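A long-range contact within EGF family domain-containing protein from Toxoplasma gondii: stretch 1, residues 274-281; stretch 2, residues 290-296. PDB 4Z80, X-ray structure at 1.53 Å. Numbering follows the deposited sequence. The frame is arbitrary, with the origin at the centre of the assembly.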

# COMPACT_ATOMS: atom_id res chain seq x y z
N CYS A 274 7.12 4.97 -14.63
CA CYS A 274 6.52 3.68 -14.92
C CYS A 274 5.82 3.21 -13.66
O CYS A 274 6.48 2.95 -12.65
N PHE A 275 4.50 3.12 -13.72
CA PHE A 275 3.67 2.78 -12.56
C PHE A 275 3.30 1.31 -12.59
O PHE A 275 2.58 0.86 -13.48
N ARG A 276 3.78 0.55 -11.61
CA ARG A 276 3.49 -0.87 -11.55
C ARG A 276 3.54 -1.36 -10.11
O ARG A 276 4.34 -0.86 -9.31
N SER A 277 2.69 -2.32 -9.80
CA SER A 277 2.66 -2.96 -8.49
C SER A 277 2.57 -1.93 -7.37
O SER A 277 3.30 -2.00 -6.37
N LEU A 278 1.66 -0.99 -7.52
CA LEU A 278 1.56 0.13 -6.60
C LEU A 278 1.09 -0.32 -5.23
O LEU A 278 0.18 -1.14 -5.12
N PRO A 279 1.68 0.25 -4.17
CA PRO A 279 1.13 0.00 -2.84
C PRO A 279 -0.17 0.77 -2.64
O PRO A 279 -0.55 1.60 -3.48
N ALA A 280 -0.87 0.48 -1.55
CA ALA A 280 -2.17 1.09 -1.30
C ALA A 280 -2.41 1.26 0.18
O ALA A 280 -1.81 0.58 1.01
N MET A 281 -3.31 2.20 0.50
CA MET A 281 -3.83 2.39 1.84
C MET A 281 -5.27 1.88 1.92
O MET A 281 -6.10 2.28 1.11
N ARG A 290 -7.20 3.14 -1.44
CA ARG A 290 -6.56 4.22 -2.18
C ARG A 290 -5.18 3.79 -2.66
O ARG A 290 -4.33 3.46 -1.85
N LEU A 291 -4.98 3.77 -3.97
CA LEU A 291 -3.68 3.45 -4.55
C LEU A 291 -2.71 4.60 -4.30
O LEU A 291 -3.11 5.76 -4.38
N LEU A 292 -1.47 4.25 -3.98
CA LEU A 292 -0.39 5.24 -3.84
C LEU A 292 0.44 5.24 -5.11
O LEU A 292 0.69 4.20 -5.72
N GLY A 293 0.90 6.43 -5.51
CA GLY A 293 1.64 6.56 -6.75
C GLY A 293 3.13 6.30 -6.61
O GLY A 293 3.83 6.14 -7.60
N TYR A 294 3.60 6.25 -5.37
CA TYR A 294 5.02 6.12 -5.07
C TYR A 294 5.30 4.90 -4.19
O TYR A 294 4.53 4.61 -3.26
N HIS A 295 6.40 4.22 -4.48
CA HIS A 295 6.87 3.08 -3.70
C HIS A 295 7.70 3.50 -2.49
O HIS A 295 7.82 2.75 -1.52
N THR A 296 8.27 4.70 -2.56
CA THR A 296 9.10 5.23 -1.47
C THR A 296 8.33 5.21 -0.16
O THR A 296 7.18 5.63 -0.11

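The two stretches meet as a short antiparallel pairing that gives way to loop packing, and together they bury 604 Å². Three backbone hydrogen bonds hold the frame. Met281 N donates to Arg290 O and Arg290 N to Met281 O, each at 2.9 Å. Leu292 N donates to Pro279 O at 2.8 Å.

One apolar contact is between bridge partners. Ala280 and Leu291 form a non-hydrogen-bonded pair, with side chains on the same face of the sheet. Ala280 CB lies 4.1 Å from Leu291 CD2; Leu291 is in the m, t rotamer. Met281 and Arg290 share the other face, but the ends of both side chains lead away. Arg290 starts t, p, and its guanidinium is hydrogen-bonded elsewhere in the structure. Two further apolar contacts converge on Leu292, also m, t, which has the largest covered area of these residues. Met281 is m at all three chi angles, and Met281 CG reaches Leu292 CD2 at 3.9 Å. Leu292 CB sits 4.1 Å from Pro279 CG.

Several side chains pack on backbone atoms. Leu278 (m, t) places Leu278 CB 3.3 Å from Leu292 O. Pro279 CG is 3.5 Å from Tyr294 O. Phe275 leaves CA sideways in the m rotamer, but its ring comes nearer, and Gly293 O lies at the ring edge, 3.5 Å from Phe275 CE1. Tyr294 points away.

His295 is the polar centre. Its chi1 is m; its CA-to-CB bond points sideways, but the end of the side chain comes nearer the other stretch. The ring edge thus meets two carbonyls: Ser277 O is 3.1 Å from His295 CE1, and Arg276 O is 3.0 Å from His295 NE2. Pro279 CD is 3.7 Å from His295 ND1. One water ties His295 NE2 to the other backbone. It donates to Cys274 O at 2.7 Å, accepts from Arg276 N at 3.1 Å, and hydrogen-bonds with His295 NE2 at 2.8 Å.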

# COMPACT_ATOMS: atom_id res chain seq x y z
CB CYS A 274 7.59 2.68 -15.37
SG CYS A 274 6.98 1.32 -16.40
CB PHE A 275 2.40 3.65 -12.53
CG PHE A 275 2.67 5.12 -12.36
CD1 PHE A 275 2.93 5.65 -11.11
CD2 PHE A 275 2.69 5.97 -13.46
CE1 PHE A 275 3.18 7.00 -10.95
CE2 PHE A 275 2.94 7.32 -13.30
CZ PHE A 275 3.19 7.83 -12.04
CB ARG A 276 4.47 -1.68 -12.41
CG ARG A 276 4.24 -3.19 -12.37
CD ARG A 276 5.03 -3.93 -13.44
NE ARG A 276 4.81 -5.37 -13.35
CZ ARG A 276 4.00 -6.08 -14.13
NH1 ARG A 276 3.31 -5.51 -15.12
NH2 ARG A 276 3.89 -7.39 -13.93
CB SER A 277 3.88 -3.86 -8.32
OG SER A 277 3.88 -4.84 -9.34
CB LEU A 278 0.61 1.19 -7.14
CG LEU A 278 1.03 1.87 -8.45
CD1 LEU A 278 -0.01 2.89 -8.86
CD2 LEU A 278 2.39 2.52 -8.34
CB PRO A 279 2.24 0.51 -1.92
CG PRO A 279 2.87 1.62 -2.66
CD PRO A 279 2.77 1.24 -4.14
CB ALA A 280 -3.28 0.24 -1.93
CB MET A 281 -3.80 3.86 2.22
CG MET A 281 -2.42 4.48 2.28
SD MET A 281 -1.32 3.68 3.48
CE MET A 281 -2.29 3.84 4.97
CB ARG A 290 -6.45 5.48 -1.32
CG ARG A 290 -6.17 6.74 -2.11
CD ARG A 290 -7.48 7.36 -2.61
NE ARG A 290 -7.23 8.51 -3.46
CZ ARG A 290 -6.82 9.70 -3.01
NH1 ARG A 290 -6.60 9.87 -1.72
NH2 ARG A 290 -6.61 10.70 -3.85
CB LEU A 291 -3.81 3.19 -6.05
CG LEU A 291 -4.75 2.05 -6.45
CD1 LEU A 291 -4.82 1.98 -7.96
CD2 LEU A 291 -4.32 0.71 -5.88
CB LEU A 292 0.49 4.93 -2.63
CG LEU A 292 -0.22 4.82 -1.28
CD1 LEU A 292 0.78 4.43 -0.20
CD2 LEU A 292 -0.92 6.12 -0.92
CB TYR A 294 5.52 7.37 -4.35
CG TYR A 294 5.53 8.66 -5.15
CD1 TYR A 294 5.89 8.69 -6.49
CD2 TYR A 294 5.19 9.86 -4.54
CE1 TYR A 294 5.92 9.88 -7.20
CE2 TYR A 294 5.23 11.06 -5.23
CZ TYR A 294 5.59 11.06 -6.56
OH TYR A 294 5.62 12.26 -7.27
CB HIS A 295 7.71 2.15 -4.56
CG HIS A 295 6.96 1.53 -5.69
ND1 HIS A 295 6.11 0.46 -5.53
CD2 HIS A 295 6.92 1.85 -7.01
CE1 HIS A 295 5.59 0.13 -6.70
NE2 HIS A 295 6.06 0.96 -7.61
CB THR A 296 9.56 6.67 -1.79
OG1 THR A 296 10.37 6.68 -2.97
CG2 THR A 296 10.38 7.25 -0.65
O HOH W 1 5.85 2.22 -10.11